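Local coordinates for soluble secreted antigen MPT53 (Mycobacterium tuberculosis, PDB 1LU4), which probably catalyses the oxidation of reduced, unfolded secreted proteins to form their disulfide bonds, as a thioredoxin-fold oxidoreductase related to DsbE, at residues P37-V49 / P118-V131. Residues are numbered along the deposited sequence; the frame is centred on the assembly and turned at random.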
ATOM      1  N   PRO A  37     -14.603   4.345  -2.644  1.00 10.18           N
ATOM      2  CA  PRO A  37     -15.029   4.864  -1.356  1.00 10.67           C
ATOM      3  C   PRO A  37     -14.415   4.070  -0.204  1.00  9.99           C
ATOM      4  O   PRO A  37     -14.267   4.632   0.895  1.00 10.64           O
ATOM      5  CB  PRO A  37     -16.543   4.749  -1.404  1.00 11.93           C
ATOM      6  CG  PRO A  37     -16.788   3.584  -2.326  1.00 13.41           C
ATOM      7  CD  PRO A  37     -15.704   3.724  -3.388  1.00 11.02           C
ATOM      8  N   PHE A  38     -14.115   2.808  -0.399  1.00  9.72           N
ATOM      9  CA  PHE A  38     -13.508   2.006   0.656  1.00  9.77           C
ATOM     10  C   PHE A  38     -12.079   2.470   0.862  1.00  9.26           C
ATOM     11  O   PHE A  38     -11.632   2.614   2.002  1.00 10.11           O
ATOM     12  CB  PHE A  38     -13.590   0.521   0.330  1.00 11.05           C
ATOM     13  CG  PHE A  38     -15.016   0.044   0.161  1.00 11.46           C
ATOM     14  CD1 PHE A  38     -15.748  -0.341   1.264  1.00 12.95           C
ATOM     15  CD2 PHE A  38     -15.609  -0.010  -1.135  1.00 12.36           C
ATOM     16  CE1 PHE A  38     -17.068  -0.800   1.125  1.00 15.67           C
ATOM     17  CE2 PHE A  38     -16.914  -0.450  -1.255  1.00 15.22           C
ATOM     18  CZ  PHE A  38     -17.637  -0.819  -0.130  1.00 15.11           C
ATOM     19  N   CYS A  39     -11.344   2.752  -0.219  1.00  9.15           N
ATOM     20  CA  CYS A  39     -10.009   3.278  -0.107  1.00  9.18           C
ATOM     21  C   CYS A  39     -10.030   4.640   0.587  1.00  8.06           C
ATOM     22  O   CYS A  39      -9.166   4.927   1.430  1.00  8.66           O
ATOM     23  CB  CYS A  39      -9.350   3.392  -1.472  1.00  8.88           C
ATOM     24  SG  CYS A  39      -8.995   1.809  -2.282  1.00  9.68           S
ATOM     25  N   ASN A  40     -10.995   5.451   0.240  1.00  8.75           N
ATOM     26  CA  ASN A  40     -11.119   6.759   0.861  1.00  8.74           C
ATOM     27  C   ASN A  40     -11.404   6.610   2.347  1.00  8.44           C
ATOM     28  O   ASN A  40     -10.864   7.373   3.157  1.00  9.92           O
ATOM     29  CB  ASN A  40     -12.259   7.580   0.232  1.00  9.52           C
ATOM     30  CG  ASN A  40     -11.788   8.236  -1.050  1.00  9.75           C
ATOM     31  OD1 ASN A  40     -11.763   7.595  -2.159  1.00 12.37           O
ATOM     32  ND2 ASN A  40     -11.436   9.475  -0.938  1.00  8.86           N
ATOM     33  N   ALA A  41     -12.239   5.637   2.763  1.00  9.74           N
ATOM     34  CA  ALA A  41     -12.525   5.395   4.183  1.00 10.25           C
ATOM     35  C   ALA A  41     -11.305   4.909   4.906  1.00  9.92           C
ATOM     36  O   ALA A  41     -11.096   5.262   6.074  1.00 13.26           O
ATOM     37  CB  ALA A  41     -13.674   4.429   4.307  1.00 11.61           C
ATOM     38  N   GLU A  42     -10.492   4.086   4.315  1.00  9.51           N
ATOM     39  CA  GLU A  42      -9.278   3.563   4.941  1.00  9.79           C
ATOM     40  C   GLU A  42      -8.134   4.544   4.984  1.00  8.96           C
ATOM     41  O   GLU A  42      -7.287   4.435   5.899  1.00 10.23           O
ATOM     42  CB  GLU A  42      -8.781   2.335   4.166  1.00 10.17           C
ATOM     43  CG  GLU A  42      -9.696   1.127   4.358  1.00 10.65           C
ATOM     44  CD  GLU A  42      -9.213  -0.096   3.641  1.00 10.42           C
ATOM     45  OE1 GLU A  42      -8.267  -0.029   2.856  1.00 13.54           O
ATOM     46  OE2 GLU A  42      -9.839  -1.177   3.911  1.00 12.57           O
ATOM     47  N   ALA A  43      -8.051   5.502   4.080  1.00  8.55           N
ATOM     48  CA  ALA A  43      -6.881   6.347   3.936  1.00  8.60           C
ATOM     49  C   ALA A  43      -6.516   7.075   5.241  1.00  8.75           C
ATOM     50  O   ALA A  43      -5.310   7.101   5.558  1.00  9.11           O
ATOM     51  CB  ALA A  43      -7.053   7.351   2.828  1.00  8.97           C
ATOM     52  N   PRO A  44      -7.431   7.654   6.014  1.00  9.14           N
ATOM     53  CA  PRO A  44      -7.002   8.297   7.274  1.00  9.96           C
ATOM     54  C   PRO A  44      -6.325   7.326   8.236  1.00  9.58           C
ATOM     55  O   PRO A  44      -5.402   7.665   8.957  1.00 10.16           O
ATOM     56  CB  PRO A  44      -8.319   8.829   7.860  1.00 11.26           C
ATOM     57  CG  PRO A  44      -9.253   8.986   6.682  1.00 12.55           C
ATOM     58  CD  PRO A  44      -8.868   7.856   5.747  1.00 10.00           C
ATOM     59  N   SER A  45      -6.819   6.059   8.234  1.00 10.03           N
ATOM     60  CA  SER A  45      -6.215   5.039   9.069  1.00 10.28           C
ATOM     61  C   SER A  45      -4.837   4.676   8.602  1.00  9.44           C
ATOM     62  O   SER A  45      -3.923   4.482   9.418  1.00 10.89           O
ATOM     63  CB  SER A  45      -7.112   3.788   9.065  1.00 12.78           C
ATOM     64  OG  SER A  45      -8.346   4.163   9.697  1.00 13.41           O
ATOM     65  N   LEU A  46      -4.606   4.524   7.303  1.00  9.32           N
ATOM     66  CA  LEU A  46      -3.230   4.326   6.759  1.00  9.55           C
ATOM     67  C   LEU A  46      -2.349   5.462   7.208  1.00  8.51           C
ATOM     68  O   LEU A  46      -1.221   5.239   7.652  1.00  9.23           O
ATOM     69  CB  LEU A  46      -3.192   4.280   5.222  1.00 10.79           C
ATOM     70  CG  LEU A  46      -3.413   2.941   4.534  1.00 10.49           C
ATOM     71  CD1 LEU A  46      -2.267   1.942   4.826  1.00 12.14           C
ATOM     72  CD2 LEU A  46      -4.750   2.312   4.887  1.00 11.57           C
ATOM     73  N   SER A  47      -2.846   6.708   7.095  1.00  8.80           N
ATOM     74  CA  SER A  47      -1.975   7.843   7.431  1.00  8.97           C
ATOM     75  C   SER A  47      -1.533   7.797   8.884  1.00  8.61           C
ATOM     76  O   SER A  47      -0.349   7.945   9.213  1.00  9.09           O
ATOM     77  CB  SER A  47      -2.796   9.130   7.225  1.00  9.55           C
ATOM     78  OG  SER A  47      -1.975  10.231   7.589  1.00  9.76           O
ATOM     79  N   GLN A  48      -2.470   7.519   9.764  1.00  8.90           N
ATOM     80  CA  GLN A  48      -2.197   7.504  11.218  1.00  8.94           C
ATOM     81  C   GLN A  48      -1.365   6.299  11.603  1.00  8.88           C
ATOM     82  O   GLN A  48      -0.415   6.409  12.376  1.00 10.84           O
ATOM     83  CB  GLN A  48      -3.542   7.511  11.965  1.00 10.14           C
ATOM     84  CG  GLN A  48      -4.239   8.879  11.913  1.00  9.64           C
ATOM     85  CD  GLN A  48      -3.447   9.935  12.627  1.00 10.52           C
ATOM     86  OE1 GLN A  48      -3.028  10.975  12.023  1.00 12.31           O
ATOM     87  NE2 GLN A  48      -3.207   9.741  13.905  1.00  9.49           N
ATOM     88  N   VAL A  49      -1.713   5.113  11.129  1.00  9.40           N
ATOM     89  CA  VAL A  49      -0.978   3.906  11.510  1.00  9.46           C
ATOM     90  C   VAL A  49       0.448   3.946  10.971  1.00  9.34           C
ATOM     91  O   VAL A  49       1.389   3.579  11.682  1.00 10.39           O
ATOM     92  CB  VAL A  49      -1.747   2.643  11.166  1.00  9.86           C
ATOM     93  CG1 VAL A  49      -0.917   1.395  11.544  1.00 12.84           C
ATOM     94  CG2 VAL A  49      -3.092   2.597  11.881  1.00 11.17           C
ATOM     95  N   PRO A 118     -13.915  -6.955  -0.315  1.00 25.53           N
ATOM     96  CA  PRO A 118     -14.694  -5.983  -1.045  1.00 26.28           C
ATOM     97  C   PRO A 118     -15.870  -5.396  -0.266  1.00 27.08           C
ATOM     98  O   PRO A 118     -16.543  -4.455  -0.708  1.00 25.88           O
ATOM     99  CB  PRO A 118     -15.148  -6.824  -2.233  1.00 31.00           C
ATOM    100  CG  PRO A 118     -15.234  -8.239  -1.763  1.00 28.91           C
ATOM    101  CD  PRO A 118     -14.172  -8.370  -0.663  1.00 27.58           C
ATOM    102  N   THR A 119     -16.189  -5.833   0.952  1.00 26.37           N
ATOM    103  CA  THR A 119     -17.467  -5.417   1.512  1.00 26.29           C
ATOM    104  C   THR A 119     -17.365  -4.268   2.500  1.00 24.30           C
ATOM    105  O   THR A 119     -18.379  -3.657   2.827  1.00 22.60           O
ATOM    106  CB  THR A 119     -18.186  -6.623   2.173  1.00 29.52           C
ATOM    107  OG1 THR A 119     -17.457  -7.014   3.323  1.00 29.51           O
ATOM    108  CG2 THR A 119     -18.232  -7.827   1.236  1.00 35.43           C
ATOM    109  N   ALA A 120     -16.166  -3.966   2.990  1.00 22.29           N
ATOM    110  CA  ALA A 120     -16.032  -3.025   4.062  1.00 19.98           C
ATOM    111  C   ALA A 120     -14.623  -2.467   4.161  1.00 18.83           C
ATOM    112  O   ALA A 120     -13.697  -3.134   3.758  1.00 31.92           O
ATOM    113  CB  ALA A 120     -16.402  -3.669   5.400  1.00 24.27           C
ATOM    114  N   ALA A 121     -14.491  -1.277   4.707  1.00 16.41           N
ATOM    115  CA  ALA A 121     -13.144  -0.733   4.982  1.00 15.83           C
ATOM    116  C   ALA A 121     -12.596  -1.339   6.258  1.00 14.00           C
ATOM    117  O   ALA A 121     -13.333  -1.498   7.236  1.00 17.77           O
ATOM    118  CB  ALA A 121     -13.299   0.775   5.082  1.00 15.58           C
ATOM    119  N   MET A 122     -11.300  -1.607   6.244  1.00 13.80           N
ATOM    120  CA  MET A 122     -10.641  -2.014   7.484  1.00 13.96           C
ATOM    121  C   MET A 122     -10.619  -0.862   8.475  1.00 14.37           C
ATOM    122  O   MET A 122     -10.284   0.256   8.111  1.00 15.07           O
ATOM    123  CB  MET A 122      -9.219  -2.439   7.173  1.00 14.54           C
ATOM    124  CG  MET A 122      -8.541  -3.089   8.399  1.00 13.73           C
ATOM    125  SD  MET A 122      -6.805  -3.532   8.063  1.00 13.90           S
ATOM    126  CE  MET A 122      -7.041  -4.851   6.925  1.00 15.05           C
ATOM    127  N   SER A 123     -10.928  -1.161   9.753  1.00 14.68           N
ATOM    128  CA  SER A 123     -10.912  -0.105  10.783  1.00 15.08           C
ATOM    129  C   SER A 123      -9.457   0.175  11.146  1.00 14.46           C
ATOM    130  O   SER A 123      -8.534  -0.620  10.994  1.00 13.73           O
ATOM    131  CB  SER A 123     -11.643  -0.552  12.043  1.00 16.76           C
ATOM    132  OG  SER A 123     -10.898  -1.637  12.697  1.00 19.07           O
ATOM    133  N   GLN A 124      -9.295   1.362  11.780  1.00 14.72           N
ATOM    134  CA  GLN A 124      -7.962   1.685  12.305  1.00 13.79           C
ATOM    135  C   GLN A 124      -7.497   0.730  13.377  1.00 13.32           C
ATOM    136  O   GLN A 124      -6.328   0.347  13.408  1.00 14.52           O
ATOM    137  CB  GLN A 124      -7.938   3.134  12.835  1.00 14.58           C
ATOM    138  CG  GLN A 124      -6.487   3.543  13.167  1.00 15.57           C
ATOM    139  CD  GLN A 124      -6.366   4.939  13.699  1.00 18.49           C
ATOM    140  OE1 GLN A 124      -5.355   5.345  14.293  1.00 20.11           O
ATOM    141  NE2 GLN A 124      -7.383   5.751  13.532  1.00 25.80           N
ATOM    142  N   ASP A 125      -8.409   0.362  14.278  1.00 15.39           N
ATOM    143  CA  ASP A 125      -8.030  -0.572  15.327  1.00 17.00           C
ATOM    144  C   ASP A 125      -7.547  -1.885  14.727  1.00 15.06           C
ATOM    145  O   ASP A 125      -6.563  -2.461  15.175  1.00 16.72           O
ATOM    146  CB  ASP A 125      -9.214  -0.831  16.263  1.00 23.75           C
ATOM    147  CG  ASP A 125      -9.370   0.233  17.329  1.00 32.10           C
ATOM    148  OD1 ASP A 125      -8.760   1.321  17.312  1.00 31.29           O
ATOM    149  OD2 ASP A 125     -10.174  -0.028  18.261  1.00 43.51           O
ATOM    150  N   GLU A 126      -8.284  -2.346  13.685  1.00 15.42           N
ATOM    151  CA  GLU A 126      -7.831  -3.605  13.108  1.00 15.08           C
ATOM    152  C   GLU A 126      -6.458  -3.462  12.445  1.00 13.34           C
ATOM    153  O   GLU A 126      -5.583  -4.283  12.588  1.00 15.61           O
ATOM    154  CB  GLU A 126      -8.832  -4.181  12.106  1.00 16.19           C
ATOM    155  CG  GLU A 126      -8.330  -5.460  11.446  1.00 16.75           C
ATOM    156  CD  GLU A 126      -9.343  -6.097  10.491  1.00 20.12           C
ATOM    157  OE1 GLU A 126     -10.571  -5.957  10.672  1.00 21.56           O
ATOM    158  OE2 GLU A 126      -8.851  -6.724   9.519  1.00 19.31           O
ATOM    159  N   LEU A 127      -6.288  -2.373  11.675  1.00 12.72           N
ATOM    160  CA  LEU A 127      -5.013  -2.120  10.995  1.00 12.46           C
ATOM    161  C   LEU A 127      -3.859  -1.971  11.980  1.00 11.80           C
ATOM    162  O   LEU A 127      -2.796  -2.569  11.758  1.00 12.72           O
ATOM    163  CB  LEU A 127      -5.167  -0.851  10.140  1.00 11.62           C
ATOM    164  CG  LEU A 127      -3.893  -0.433   9.385  1.00 10.42           C
ATOM    165  CD1 LEU A 127      -3.409  -1.499   8.437  1.00 11.61           C
ATOM    166  CD2 LEU A 127      -4.141   0.885   8.645  1.00 13.25           C
ATOM    167  N   SER A 128      -4.076  -1.229  13.045  1.00 13.18           N
ATOM    168  CA  SER A 128      -3.036  -1.060  14.059  1.00 14.25           C
ATOM    169  C   SER A 128      -2.605  -2.408  14.620  1.00 16.60           C
ATOM    170  O   SER A 128      -1.410  -2.676  14.803  1.00 17.02           O
ATOM    171  CB  SER A 128      -3.601  -0.095  15.125  1.00 18.36           C
ATOM    172  OG  SER A 128      -2.669   0.025  16.143  1.00 25.48           O
ATOM    173  N   GLY A 129      -3.583  -3.303  14.913  1.00 16.61           N
ATOM    174  CA  GLY A 129      -3.216  -4.601  15.458  1.00 18.26           C
ATOM    175  C   GLY A 129      -2.475  -5.453  14.417  1.00 18.40           C
ATOM    176  O   GLY A 129      -1.512  -6.120  14.810  1.00 18.27           O
ATOM    177  N   ARG A 130      -2.894  -5.412  13.160  1.00 15.36           N
ATOM    178  CA  ARG A 130      -2.141  -6.228  12.164  1.00 15.31           C
ATOM    179  C   ARG A 130      -0.707  -5.720  12.023  1.00 14.64           C
ATOM    180  O   ARG A 130       0.257  -6.486  11.874  1.00 18.09           O
ATOM    181  CB  ARG A 130      -2.873  -6.235  10.821  1.00 15.24           C
ATOM    182  CG  ARG A 130      -4.252  -6.946  10.913  1.00 16.56           C
ATOM    183  CD  ARG A 130      -4.940  -6.823   9.563  1.00 16.24           C
ATOM    184  NE  ARG A 130      -6.179  -7.549   9.463  1.00 17.07           N
ATOM    185  CZ  ARG A 130      -6.319  -8.863   9.267  1.00 19.18           C
ATOM    186  NH1 ARG A 130      -5.313  -9.702   9.123  1.00 23.65           N
ATOM    187  NH2 ARG A 130      -7.574  -9.330   9.198  1.00 25.71           N
ATOM    188  N   VAL A 131      -0.562  -4.390  12.081  1.00 14.01           N
ATOM    189  CA  VAL A 131       0.808  -3.827  11.943  1.00 13.94           C
ATOM    190  C   VAL A 131       1.660  -4.152  13.171  1.00 15.35           C
ATOM    191  O   VAL A 131       2.837  -4.543  13.010  1.00 16.84           O
ATOM    192  CB  VAL A 131       0.671  -2.319  11.686  1.00 14.38           C
ATOM    193  CG1 VAL A 131       2.017  -1.624  11.831  1.00 14.40           C
ATOM    194  CG2 VAL A 131       0.084  -2.104  10.288  1.00 12.59           C
TER
HETATM  195  O   HOH W   1     -10.405   2.901   8.434  1.00 17.43           O
HETATM  196  O   HOH W   2     -10.283  -3.497   3.285  1.00 37.00           O
HETATM  197  O   HOH W   3      -4.770   7.926  15.354  1.00 19.81           O
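Glu-42 reaches from helix 37-49 to the loop before helix 124-131. Its CB sits on the flank of the helix, and CG packs 3.7 Å from Ala-121 CB. The chain stays extended beyond CG (chi2 -178°), which carries the carboxylate past Ala-121 to the backbone of Met-122. There OE2 accepts a nearly straight bond from Met-122 N (2.8 Å, 173°), on its anti side and somewhat out of the carboxylate plane. The other oxygen, OE1, is bonded to Trp-30 NE1 of the central sheet. Toward the helix start, which carries the CxxC pattern of thioredoxin-like proteins, Phe-38 lies against residues 118-121. Pro-118 O stands over one ring face, and Ala-121 N is at the edge. At the other end Val-49 is a knob among Gln-124, Leu-127, Ser-128 and Val-131. Its CG2 meets Leu-127 CD2 at 3.8 Å, while CG1 meets Val-131 CG2 at 3.9 Å. Between these regions a water joins Ser-45 OG to Met-122 O. The two helices lie on the same side of the thioredoxin-fold sheet. Mainly apolar packing joins them, with a water bridging Gln-48 NE2 and Gln-124 OE1 at the rim. The buried carboxylate, accepting through both oxygens, ties the loop to the helix and to strand 27-32.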